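Local coordinates for uncharacterized protein (Pyrococcus furiosus, PDB 4XLZ) that probably removes an acetyl group from N,N'-diacetylchitobiose as a metal-dependent deacetylase of the CE-14 family, at residues H40-A45 against S217-D222; R90-S95 against R102-L107; M72-E77 against H82-I87. All blocks are in the same frame, centred on the assembly; numbering follows the deposited sequence.

In the fold
From the N terminus, the chain first runs through residues 40-45, just after strand 33-38. They meet 217-222, far along the sequence, in contact 1, the widest loop of the three. Contacts 3 and 2 are both nested inside it. Contact 3 closes first, folding the loop 72-77 back on the start of helix 81-99. Contact 2 follows in series and packs the same helix on strand 103-109, outermost of the sheet within this chain. The helix also reaches contact 1, where its Glu91 and Glu92 bond to Ser217 and Asp42. Separately, Gln218 of contact 1 bonds to Gly73 in the loop 72-77. Together they tie segment 217-222, which leads into helix 221-240, to the beta-alpha-beta unit 61-109.

Contact 1 of 3, residues H40-A45 against S217-D222; sequences HPDDCA and SQFTDD. With CD (cadmium ion), chain G.
Asp42 meets Gln218 and Phe219 through one carboxylate oxygen, in van der Waals contact. Its OD2 lies 3.6 Å from Phe219 CE2, approaching the ring obliquely, with carboxylate and ring planes 39° apart. The same OD2 sits 3.8 Å from Gln218 CG. Gln218 also packs within its own segment: its CB rests 3.7 Å above one face of the Phe219 ring, offset toward the rim. With CG set between the backbone N and the carbonyl carbon (chi1 77°), Asp42 holds its carboxylate out toward 217-222. There OD2 also hydrogen-bonds a Tris molecule, probably from the crystallisation liquor.

The segment 40-45 carries the His-Pro-Asp-Asp signature of the GlcNAc-PI de-N-acetylase family. It forms a type II turn from His40 to Asp43 that leads into helix 43-57.

Metal bonds come from both ends of this turn. His40 ND1 and Asp43 OD2 each bind the cadmium ion at 2.3 Å. Asp43 OD1 also binds, at 2.6 Å, which makes the carboxylate bidentate. A water and His151 are further ligands.

Hydrogen bonds position the side chains. Asp43 OD2 accepts from His40 N at 2.9 Å through its anti lone pair. Gln218 NE2 gives to Ser217 OG at 3.0 Å, and also to Gly73 O.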
loop_
_atom_site.group_PDB
_atom_site.type_symbol
_atom_site.label_atom_id
_atom_site.label_comp_id
_atom_site.label_asym_id
_atom_site.label_seq_id
_atom_site.Cartn_x
_atom_site.Cartn_y
_atom_site.Cartn_z
ATOM N N HIS A 40 -13.289 -17.963 -6.483
ATOM C CA HIS A 40 -14.665 -17.444 -6.544
ATOM C C HIS A 40 -15.607 -18.627 -6.286
ATOM O O HIS A 40 -15.202 -19.768 -6.396
ATOM C CB HIS A 40 -14.931 -16.971 -8.027
ATOM C CG HIS A 40 -13.928 -15.966 -8.464
ATOM N ND1 HIS A 40 -13.085 -16.251 -9.541
ATOM C CD2 HIS A 40 -13.707 -14.685 -8.078
ATOM C CE1 HIS A 40 -12.333 -15.163 -9.752
ATOM N NE2 HIS A 40 -12.689 -14.202 -8.885
ATOM N N PRO A 41 -16.863 -18.257 -5.920
ATOM C CA PRO A 41 -17.879 -19.334 -5.757
ATOM C C PRO A 41 -18.061 -20.006 -7.214
ATOM O O PRO A 41 -18.228 -19.332 -8.222
ATOM C CB PRO A 41 -19.172 -18.531 -5.461
ATOM C CG PRO A 41 -18.661 -17.224 -4.852
ATOM C CD PRO A 41 -17.429 -16.926 -5.730
ATOM N N ASP A 42 -17.836 -21.267 -7.187
ATOM C CA ASP A 42 -17.937 -22.193 -8.322
ATOM C C ASP A 42 -16.645 -22.748 -8.787
ATOM O O ASP A 42 -16.626 -23.742 -9.473
ATOM C CB ASP A 42 -18.783 -21.734 -9.516
ATOM C CG ASP A 42 -18.106 -20.685 -10.450
ATOM O OD1 ASP A 42 -16.854 -20.583 -10.490
ATOM O OD2 ASP A 42 -18.838 -19.969 -11.236
ATOM N N ASP A 43 -15.501 -22.187 -8.289
ATOM C CA ASP A 43 -14.301 -22.793 -8.844
ATOM C C ASP A 43 -13.928 -24.201 -8.349
ATOM O O ASP A 43 -13.313 -24.980 -9.077
ATOM C CB ASP A 43 -13.003 -21.877 -8.513
ATOM C CG ASP A 43 -12.945 -20.666 -9.355
ATOM O OD1 ASP A 43 -12.978 -20.839 -10.661
ATOM O OD2 ASP A 43 -12.963 -19.507 -8.886
ATOM N N CYS A 44 -14.280 -24.557 -7.116
ATOM C CA CYS A 44 -14.068 -25.958 -6.664
ATOM C C CYS A 44 -14.927 -26.917 -7.556
ATOM O O CYS A 44 -14.366 -27.944 -7.941
ATOM C CB CYS A 44 -14.506 -26.100 -5.187
ATOM S SG CYS A 44 -13.255 -25.361 -4.100
ATOM N N ALA A 45 -16.183 -26.503 -7.777
ATOM C CA ALA A 45 -17.017 -27.417 -8.597
ATOM C C ALA A 45 -16.444 -27.511 -9.994
ATOM O O ALA A 45 -16.396 -28.633 -10.563
ATOM C CB ALA A 45 -18.440 -26.877 -8.710
ATOM N N SER A 217 -26.481 -17.934 -11.651
ATOM C CA SER A 217 -26.200 -16.571 -12.053
ATOM C C SER A 217 -24.999 -16.480 -13.004
ATOM O O SER A 217 -24.875 -15.477 -13.760
ATOM C CB SER A 217 -25.844 -15.753 -10.739
ATOM O OG SER A 217 -24.660 -16.268 -10.170
ATOM N N GLN A 218 -24.164 -17.492 -12.934
ATOM C CA GLN A 218 -22.991 -17.484 -13.808
ATOM C C GLN A 218 -23.257 -18.201 -15.140
ATOM O O GLN A 218 -22.522 -18.013 -16.085
ATOM C CB GLN A 218 -21.751 -18.094 -13.130
ATOM C CG GLN A 218 -21.463 -17.320 -11.742
ATOM C CD GLN A 218 -21.324 -15.912 -11.912
ATOM O OE1 GLN A 218 -20.418 -15.515 -12.672
ATOM N NE2 GLN A 218 -22.234 -15.088 -11.465
ATOM N N PHE A 219 -24.103 -19.170 -15.036
ATOM C CA PHE A 219 -24.252 -20.189 -16.232
ATOM C C PHE A 219 -25.674 -20.098 -16.683
ATOM O O PHE A 219 -26.476 -21.036 -16.365
ATOM C CB PHE A 219 -23.836 -21.578 -15.749
ATOM C CG PHE A 219 -22.342 -21.624 -15.452
ATOM C CD1 PHE A 219 -21.437 -21.443 -16.531
ATOM C CD2 PHE A 219 -21.899 -21.718 -14.144
ATOM C CE1 PHE A 219 -20.057 -21.381 -16.291
ATOM C CE2 PHE A 219 -20.476 -21.721 -13.878
ATOM C CZ PHE A 219 -19.563 -21.480 -14.914
ATOM N N THR A 220 -25.996 -19.021 -17.340
ATOM C CA THR A 220 -27.244 -18.952 -18.043
ATOM C C THR A 220 -27.169 -19.931 -19.191
ATOM O O THR A 220 -26.143 -20.417 -19.545
ATOM C CB THR A 220 -27.436 -17.555 -18.670
ATOM O OG1 THR A 220 -26.334 -17.270 -19.588
ATOM C CG2 THR A 220 -27.524 -16.415 -17.594
ATOM N N ASP A 221 -28.363 -20.288 -19.743
ATOM C CA ASP A 221 -28.335 -21.163 -20.960
ATOM C C ASP A 221 -27.471 -20.604 -22.065
ATOM O O ASP A 221 -26.722 -21.349 -22.673
ATOM C CB ASP A 221 -29.777 -21.250 -21.470
ATOM C CG ASP A 221 -30.602 -22.182 -20.643
ATOM O OD1 ASP A 221 -31.841 -22.128 -20.803
ATOM O OD2 ASP A 221 -30.049 -23.032 -19.864
ATOM N N ASP A 222 -27.514 -19.279 -22.310
ATOM C CA ASP A 222 -26.619 -18.761 -23.364
ATOM C C ASP A 222 -25.111 -18.996 -23.146
ATOM O O ASP A 222 -24.340 -19.465 -24.051
ATOM C CB ASP A 222 -26.882 -17.294 -23.540
ATOM C CG ASP A 222 -27.265 -17.040 -24.944
ATOM O OD1 ASP A 222 -28.506 -17.308 -25.266
ATOM O OD2 ASP A 222 -26.265 -16.839 -25.731
HETATM CD CD CD G . -12.962 -18.199 -10.801
HETATM O O HOH W 1 -13.309 -16.628 -12.823
#

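Contact 2 of 3, residues R90-S95 against R102-L107; sequences REEEES and RKIYWL. With HEZ (hexane-1,6-diol), chain M.
Glu92 packs its aliphatic part against Ile104 and Trp106, where helix 81-99 lies on strand 103-109. The two elements belong to the beta-alpha-beta unit of strand 61-68, helix 81-99 and strand 103-109. The short helix and strand segments run nearly antiparallel, at 153°, and their axes approach to 9.9 Å.

The tight part is round Glu92, which is buried. Glu92 CB stands at the edge of the Trp106 ring, near its plane, 3.6 Å from CH2. Glu92 CG touches Ile104 CD1 at 3.7 Å. The Glu92 side chain starts with CG anti to the backbone N (chi1 -170°) and then bends at chi2. Its carboxylate turns away to the turn at 40-45, where OE1 accepts from the backbone N of Asp42. Ile104 and Trp106, two residues apart on the strand, also pack on each other: Ile104 CG2 lies 3.6 Å above one face of the indole. Arg89 adds a cation-pi contact to this ring.

The other side is looser and wet. Glu93 reaches the strand mainly through other molecules. Water 2, in the plane of the indole at its edge, donates to Glu93 OE2 at 2.7 Å and accepts from Trp106 NE1 at 2.8 Å. A hexane-1,6-diol, probably from the crystallisation liquor, lies between helix and strand. Its O1 gives a hydrogen bond to Glu93 O at 2.7 Å. At the other end, O6 accepts from Ile104 N at 3.0 Å in an almost straight bond, 174° at the hydrogen.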
loop_
_atom_site.group_PDB
_atom_site.type_symbol
_atom_site.label_atom_id
_atom_site.label_comp_id
_atom_site.label_asym_id
_atom_site.label_seq_id
_atom_site.Cartn_x
_atom_site.Cartn_y
_atom_site.Cartn_z
ATOM N N ARG A 90 -25.803 -18.494 -1.817
ATOM C CA ARG A 90 -26.828 -19.587 -1.822
ATOM C C ARG A 90 -26.567 -20.631 -2.948
ATOM O O ARG A 90 -26.715 -21.827 -2.720
ATOM C CB ARG A 90 -28.179 -18.956 -2.052
ATOM C CG ARG A 90 -28.521 -18.030 -0.890
ATOM C CD ARG A 90 -29.540 -16.951 -1.163
ATOM N NE ARG A 90 -29.881 -16.192 0.083
ATOM C CZ ARG A 90 -30.865 -15.291 0.158
ATOM N NH1 ARG A 90 -31.611 -15.012 -0.938
ATOM N NH2 ARG A 90 -31.083 -14.651 1.311
ATOM N N GLU A 91 -26.122 -20.126 -4.116
ATOM C CA GLU A 91 -25.702 -21.086 -5.197
ATOM C C GLU A 91 -24.651 -22.042 -4.766
ATOM O O GLU A 91 -24.660 -23.215 -5.014
ATOM C CB GLU A 91 -25.229 -20.315 -6.409
ATOM C CG GLU A 91 -26.421 -19.620 -7.058
ATOM C CD GLU A 91 -26.143 -18.709 -8.221
ATOM O OE1 GLU A 91 -27.114 -18.239 -8.947
ATOM O OE2 GLU A 91 -24.938 -18.323 -8.450
ATOM N N GLU A 92 -23.621 -21.488 -4.059
ATOM C CA GLU A 92 -22.584 -22.392 -3.600
ATOM C C GLU A 92 -23.035 -23.405 -2.533
ATOM O O GLU A 92 -22.584 -24.538 -2.507
ATOM C CB GLU A 92 -21.345 -21.549 -3.032
ATOM C CG GLU A 92 -20.142 -22.421 -2.767
ATOM C CD GLU A 92 -19.415 -22.869 -4.041
ATOM O OE1 GLU A 92 -18.358 -22.349 -4.443
ATOM O OE2 GLU A 92 -19.826 -23.895 -4.657
ATOM N N GLU A 93 -23.924 -22.924 -1.657
ATOM C CA GLU A 93 -24.416 -23.902 -0.649
ATOM C C GLU A 93 -25.167 -25.047 -1.387
ATOM O O GLU A 93 -25.053 -26.183 -0.945
ATOM C CB GLU A 93 -25.381 -23.171 0.298
ATOM C CG GLU A 93 -24.457 -22.250 1.302
ATOM C CD GLU A 93 -25.311 -21.256 2.094
ATOM O OE1 GLU A 93 -26.524 -21.024 1.791
ATOM O OE2 GLU A 93 -24.747 -20.712 3.070
ATOM N N GLU A 94 -25.923 -24.710 -2.412
ATOM C CA GLU A 94 -26.671 -25.806 -3.156
ATOM C C GLU A 94 -25.650 -26.688 -3.926
ATOM O O GLU A 94 -25.732 -27.899 -3.943
ATOM C CB GLU A 94 -27.649 -25.156 -4.062
ATOM C CG GLU A 94 -28.332 -26.180 -5.108
ATOM C CD GLU A 94 -29.420 -25.459 -6.051
ATOM O OE1 GLU A 94 -30.124 -24.566 -5.502
ATOM O OE2 GLU A 94 -29.603 -25.762 -7.288
ATOM N N SER A 95 -24.646 -26.082 -4.600
ATOM C CA SER A 95 -23.664 -26.882 -5.285
ATOM C C SER A 95 -22.908 -27.778 -4.353
ATOM O O SER A 95 -22.633 -28.952 -4.569
ATOM C CB SER A 95 -22.693 -25.829 -5.941
ATOM O OG SER A 95 -21.654 -26.447 -6.691
ATOM N N ARG A 102 -19.883 -29.905 3.512
ATOM C CA ARG A 102 -20.792 -29.378 4.512
ATOM C C ARG A 102 -20.280 -28.127 5.205
ATOM O O ARG A 102 -20.906 -27.661 6.148
ATOM C CB ARG A 102 -20.941 -30.412 5.688
ATOM C CG ARG A 102 -21.677 -31.722 5.232
ATOM C CD ARG A 102 -21.468 -32.869 6.251
ATOM N NE ARG A 102 -21.504 -34.134 5.490
ATOM C CZ ARG A 102 -22.617 -34.720 5.017
ATOM N NH1 ARG A 102 -23.823 -34.212 5.255
ATOM N NH2 ARG A 102 -22.534 -35.839 4.309
ATOM N N LYS A 103 -19.127 -27.602 4.793
ATOM C CA LYS A 103 -18.617 -26.409 5.520
ATOM C C LYS A 103 -17.847 -25.526 4.497
ATOM O O LYS A 103 -17.007 -26.049 3.767
ATOM C CB LYS A 103 -17.678 -26.800 6.612
ATOM C CG LYS A 103 -17.239 -25.601 7.474
ATOM C CD LYS A 103 -16.213 -26.029 8.564
ATOM C CE LYS A 103 -16.762 -26.750 9.783
ATOM N NZ LYS A 103 -15.685 -26.712 10.983
ATOM N N ILE A 104 -18.210 -24.264 4.532
ATOM C CA ILE A 104 -17.525 -23.278 3.599
ATOM C C ILE A 104 -17.108 -22.109 4.513
ATOM O O ILE A 104 -17.947 -21.531 5.264
ATOM C CB ILE A 104 -18.503 -22.752 2.566
ATOM C CG1 ILE A 104 -19.027 -23.938 1.645
ATOM C CG2 ILE A 104 -17.741 -21.733 1.692
ATOM C CD1 ILE A 104 -20.273 -23.477 0.826
ATOM N N TYR A 105 -15.802 -21.744 4.451
ATOM C CA TYR A 105 -15.361 -20.452 5.030
ATOM C C TYR A 105 -15.322 -19.381 3.945
ATOM O O TYR A 105 -14.695 -19.668 2.886
ATOM C CB TYR A 105 -13.931 -20.567 5.561
ATOM C CG TYR A 105 -13.788 -21.436 6.779
ATOM C CD1 TYR A 105 -13.630 -22.852 6.691
ATOM C CD2 TYR A 105 -13.712 -20.834 8.043
ATOM C CE1 TYR A 105 -13.447 -23.603 7.874
ATOM C CE2 TYR A 105 -13.552 -21.594 9.191
ATOM C CZ TYR A 105 -13.397 -22.933 9.087
ATOM O OH TYR A 105 -13.180 -23.699 10.258
ATOM N N TRP A 106 -15.940 -18.296 4.165
ATOM C CA TRP A 106 -16.023 -17.195 3.188
ATOM C C TRP A 106 -15.100 -16.106 3.638
ATOM O O TRP A 106 -15.324 -15.455 4.689
ATOM C CB TRP A 106 -17.443 -16.598 3.140
ATOM C CG TRP A 106 -18.501 -17.626 2.696
ATOM C CD1 TRP A 106 -19.299 -18.378 3.535
ATOM C CD2 TRP A 106 -18.814 -17.966 1.380
ATOM N NE1 TRP A 106 -20.220 -19.128 2.697
ATOM C CE2 TRP A 106 -19.861 -18.890 1.411
ATOM C CE3 TRP A 106 -18.315 -17.528 0.157
ATOM C CZ2 TRP A 106 -20.463 -19.392 0.222
ATOM C CZ3 TRP A 106 -18.881 -18.007 -1.074
ATOM C CH2 TRP A 106 -19.950 -18.939 -0.972
ATOM N N LEU A 107 -14.012 -15.868 2.938
ATOM C CA LEU A 107 -13.109 -14.745 3.397
ATOM C C LEU A 107 -13.660 -13.428 3.045
ATOM O O LEU A 107 -13.251 -12.402 3.650
ATOM C CB LEU A 107 -11.722 -14.875 2.709
ATOM C CG LEU A 107 -10.976 -16.157 3.036
ATOM C CD1 LEU A 107 -9.496 -15.937 2.617
ATOM C CD2 LEU A 107 -10.965 -16.596 4.534
HETATM O O1 HEZ M . -24.823 -26.523 1.739
HETATM C C1 HEZ M . -23.598 -27.257 1.988
HETATM C C2 HEZ M . -22.558 -26.248 2.482
HETATM C C3 HEZ M . -22.956 -26.045 3.913
HETATM C C4 HEZ M . -23.226 -24.625 4.100
HETATM C C5 HEZ M . -21.832 -24.106 4.409
HETATM C C6 HEZ M . -21.631 -23.249 5.670
HETATM O O6 HEZ M . -20.420 -23.536 6.425
HETATM O O HOH W 2 -22.091 -20.987 3.655
#

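Contact 3 of 3, residues M72-E77 against H82-I87; sequences MGTTDE and HELALI
The peptide group joining Gly73 to Thr74 carries one methyl of Leu84 on its face. Leu84 CD2 stands 3.4 Å from Gly73 C, almost directly above it. At the rim of this peptide, Gly73 O faces Gln218. On the helix side, the His82 ring meets Tyr71 edge-to-face.

The same Leu84 methyl also touches Thr74. CD2 lies 3.8 Å from Thr74 CB and 3.8 Å from Thr74 CG2, as the two side chains slide past each other in opposite directions. Thr74 places CG2 between its backbone N and carbonyl carbon, while OG1 takes the anti position (chi1 177°). OG1 then accepts from Asp76 N at 2.9 Å, closing an ST turn. A serine here would probably keep the turn but lose the CG2 contact, leaving the Leu84 methyl less covered. Just before the ST turn, Thr74 N gives to the carbonyl O of Met72, a selenomethionine here, at 2.8 Å. This makes an inverse gamma turn centred on Gly73.

Asn169 of a neighbouring subunit packs on Met72 and Thr74. Gly73 lies about 9 Å from a bound cadmium ion. The segment is part of the beta-alpha connection from strand 61-68 to helix 81-99, in the beta-alpha-beta unit with strand 103-109.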
loop_
_atom_site.group_PDB
_atom_site.type_symbol
_atom_site.label_atom_id
_atom_site.label_comp_id
_atom_site.label_asym_id
_atom_site.label_seq_id
_atom_site.Cartn_x
_atom_site.Cartn_y
_atom_site.Cartn_z
HETATM N N MSE A 72 -18.424 -9.317 -8.812
HETATM C CA MSE A 72 -18.320 -8.696 -10.129
HETATM C C MSE A 72 -18.935 -9.562 -11.224
HETATM O O MSE A 72 -18.976 -9.116 -12.402
HETATM C CB MSE A 72 -16.838 -8.482 -10.510
HETATM C CG MSE A 72 -16.189 -7.468 -9.609
HETATM SE SE MSE A 72 -16.890 -5.661 -10.000
HETATM C CE MSE A 72 -15.825 -4.840 -8.584
ATOM N N GLY A 73 -19.350 -10.786 -10.887
ATOM C CA GLY A 73 -19.775 -11.754 -11.939
ATOM C C GLY A 73 -21.112 -11.510 -12.634
ATOM O O GLY A 73 -21.970 -12.461 -12.607
ATOM N N THR A 74 -21.402 -10.326 -13.104
ATOM C CA THR A 74 -22.681 -10.152 -13.849
ATOM C C THR A 74 -22.470 -9.096 -14.942
ATOM O O THR A 74 -21.697 -8.184 -14.808
ATOM C CB THR A 74 -23.848 -9.695 -12.886
ATOM O OG1 THR A 74 -25.094 -9.449 -13.661
ATOM C CG2 THR A 74 -23.573 -8.351 -12.167
ATOM N N THR A 75 -23.236 -9.195 -16.074
ATOM C CA THR A 75 -23.285 -8.097 -17.040
ATOM C C THR A 75 -24.658 -7.450 -17.041
ATOM O O THR A 75 -24.892 -6.538 -17.811
ATOM C CB THR A 75 -22.948 -8.586 -18.476
ATOM O OG1 THR A 75 -23.898 -9.612 -18.818
ATOM C CG2 THR A 75 -21.584 -9.213 -18.555
ATOM N N ASP A 76 -25.507 -7.802 -16.041
ATOM C CA ASP A 76 -26.794 -7.057 -15.843
ATOM C C ASP A 76 -26.594 -5.725 -15.117
ATOM O O ASP A 76 -26.224 -5.691 -13.858
ATOM C CB ASP A 76 -27.751 -8.004 -15.102
ATOM C CG ASP A 76 -29.150 -7.353 -14.834
ATOM O OD1 ASP A 76 -29.971 -8.053 -14.270
ATOM O OD2 ASP A 76 -29.349 -6.147 -15.111
ATOM N N GLU A 77 -26.821 -4.569 -15.792
ATOM C CA GLU A 77 -26.672 -3.228 -15.172
ATOM C C GLU A 77 -27.681 -3.025 -13.987
ATOM O O GLU A 77 -27.456 -2.129 -13.136
ATOM C CB GLU A 77 -26.864 -2.044 -16.158
ATOM C CG GLU A 77 -25.570 -1.591 -16.938
ATOM C CD GLU A 77 -25.845 -0.437 -17.908
ATOM O OE1 GLU A 77 -25.723 -0.691 -19.130
ATOM O OE2 GLU A 77 -26.276 0.662 -17.451
ATOM N N HIS A 82 -23.649 -6.433 -4.506
ATOM C CA HIS A 82 -24.103 -6.901 -3.195
ATOM C C HIS A 82 -25.182 -8.014 -3.317
ATOM O O HIS A 82 -25.093 -9.080 -2.672
ATOM C CB HIS A 82 -24.691 -5.766 -2.366
ATOM C CG HIS A 82 -23.791 -4.594 -2.231
ATOM N ND1 HIS A 82 -22.549 -4.719 -1.633
ATOM C CD2 HIS A 82 -23.929 -3.299 -2.561
ATOM C CE1 HIS A 82 -21.972 -3.548 -1.640
ATOM N NE2 HIS A 82 -22.756 -2.654 -2.179
ATOM N N GLU A 83 -26.164 -7.663 -4.173
ATOM C CA GLU A 83 -27.159 -8.686 -4.455
ATOM C C GLU A 83 -26.619 -9.948 -5.093
ATOM O O GLU A 83 -26.923 -11.073 -4.690
ATOM C CB GLU A 83 -28.350 -8.136 -5.240
ATOM C CG GLU A 83 -29.521 -9.172 -5.287
ATOM C CD GLU A 83 -30.831 -8.549 -5.871
ATOM O OE1 GLU A 83 -30.844 -7.351 -6.263
ATOM O OE2 GLU A 83 -31.840 -9.382 -5.866
ATOM N N LEU A 84 -25.681 -9.781 -6.071
ATOM C CA LEU A 84 -25.026 -10.929 -6.688
ATOM C C LEU A 84 -24.340 -11.779 -5.653
ATOM O O LEU A 84 -24.348 -12.983 -5.643
ATOM C CB LEU A 84 -24.117 -10.463 -7.796
ATOM C CG LEU A 84 -23.425 -11.596 -8.423
ATOM C CD1 LEU A 84 -24.447 -12.610 -9.167
ATOM C CD2 LEU A 84 -22.541 -10.990 -9.571
ATOM N N ALA A 85 -23.578 -11.097 -4.738
ATOM C CA ALA A 85 -22.847 -11.900 -3.789
ATOM C C ALA A 85 -23.742 -12.757 -2.877
ATOM O O ALA A 85 -23.417 -13.896 -2.558
ATOM C CB ALA A 85 -21.962 -10.906 -2.896
ATOM N N LEU A 86 -24.910 -12.125 -2.516
ATOM C CA LEU A 86 -25.795 -12.920 -1.697
ATOM C C LEU A 86 -26.392 -14.118 -2.491
ATOM O O LEU A 86 -26.464 -15.235 -1.935
ATOM C CB LEU A 86 -26.915 -11.951 -1.252
ATOM C CG LEU A 86 -28.024 -12.553 -0.425
ATOM C CD1 LEU A 86 -27.484 -13.092 0.879
ATOM C CD2 LEU A 86 -29.105 -11.477 -0.207
ATOM N N ILE A 87 -26.714 -13.836 -3.768
ATOM C CA ILE A 87 -27.227 -14.931 -4.620
ATOM C C ILE A 87 -26.189 -16.029 -4.773
ATOM O O ILE A 87 -26.445 -17.268 -4.670
ATOM C CB ILE A 87 -27.583 -14.379 -6.003
ATOM C CG1 ILE A 87 -28.870 -13.520 -5.922
ATOM C CG2 ILE A 87 -27.684 -15.505 -7.091
ATOM C CD1 ILE A 87 -29.048 -12.614 -7.142
#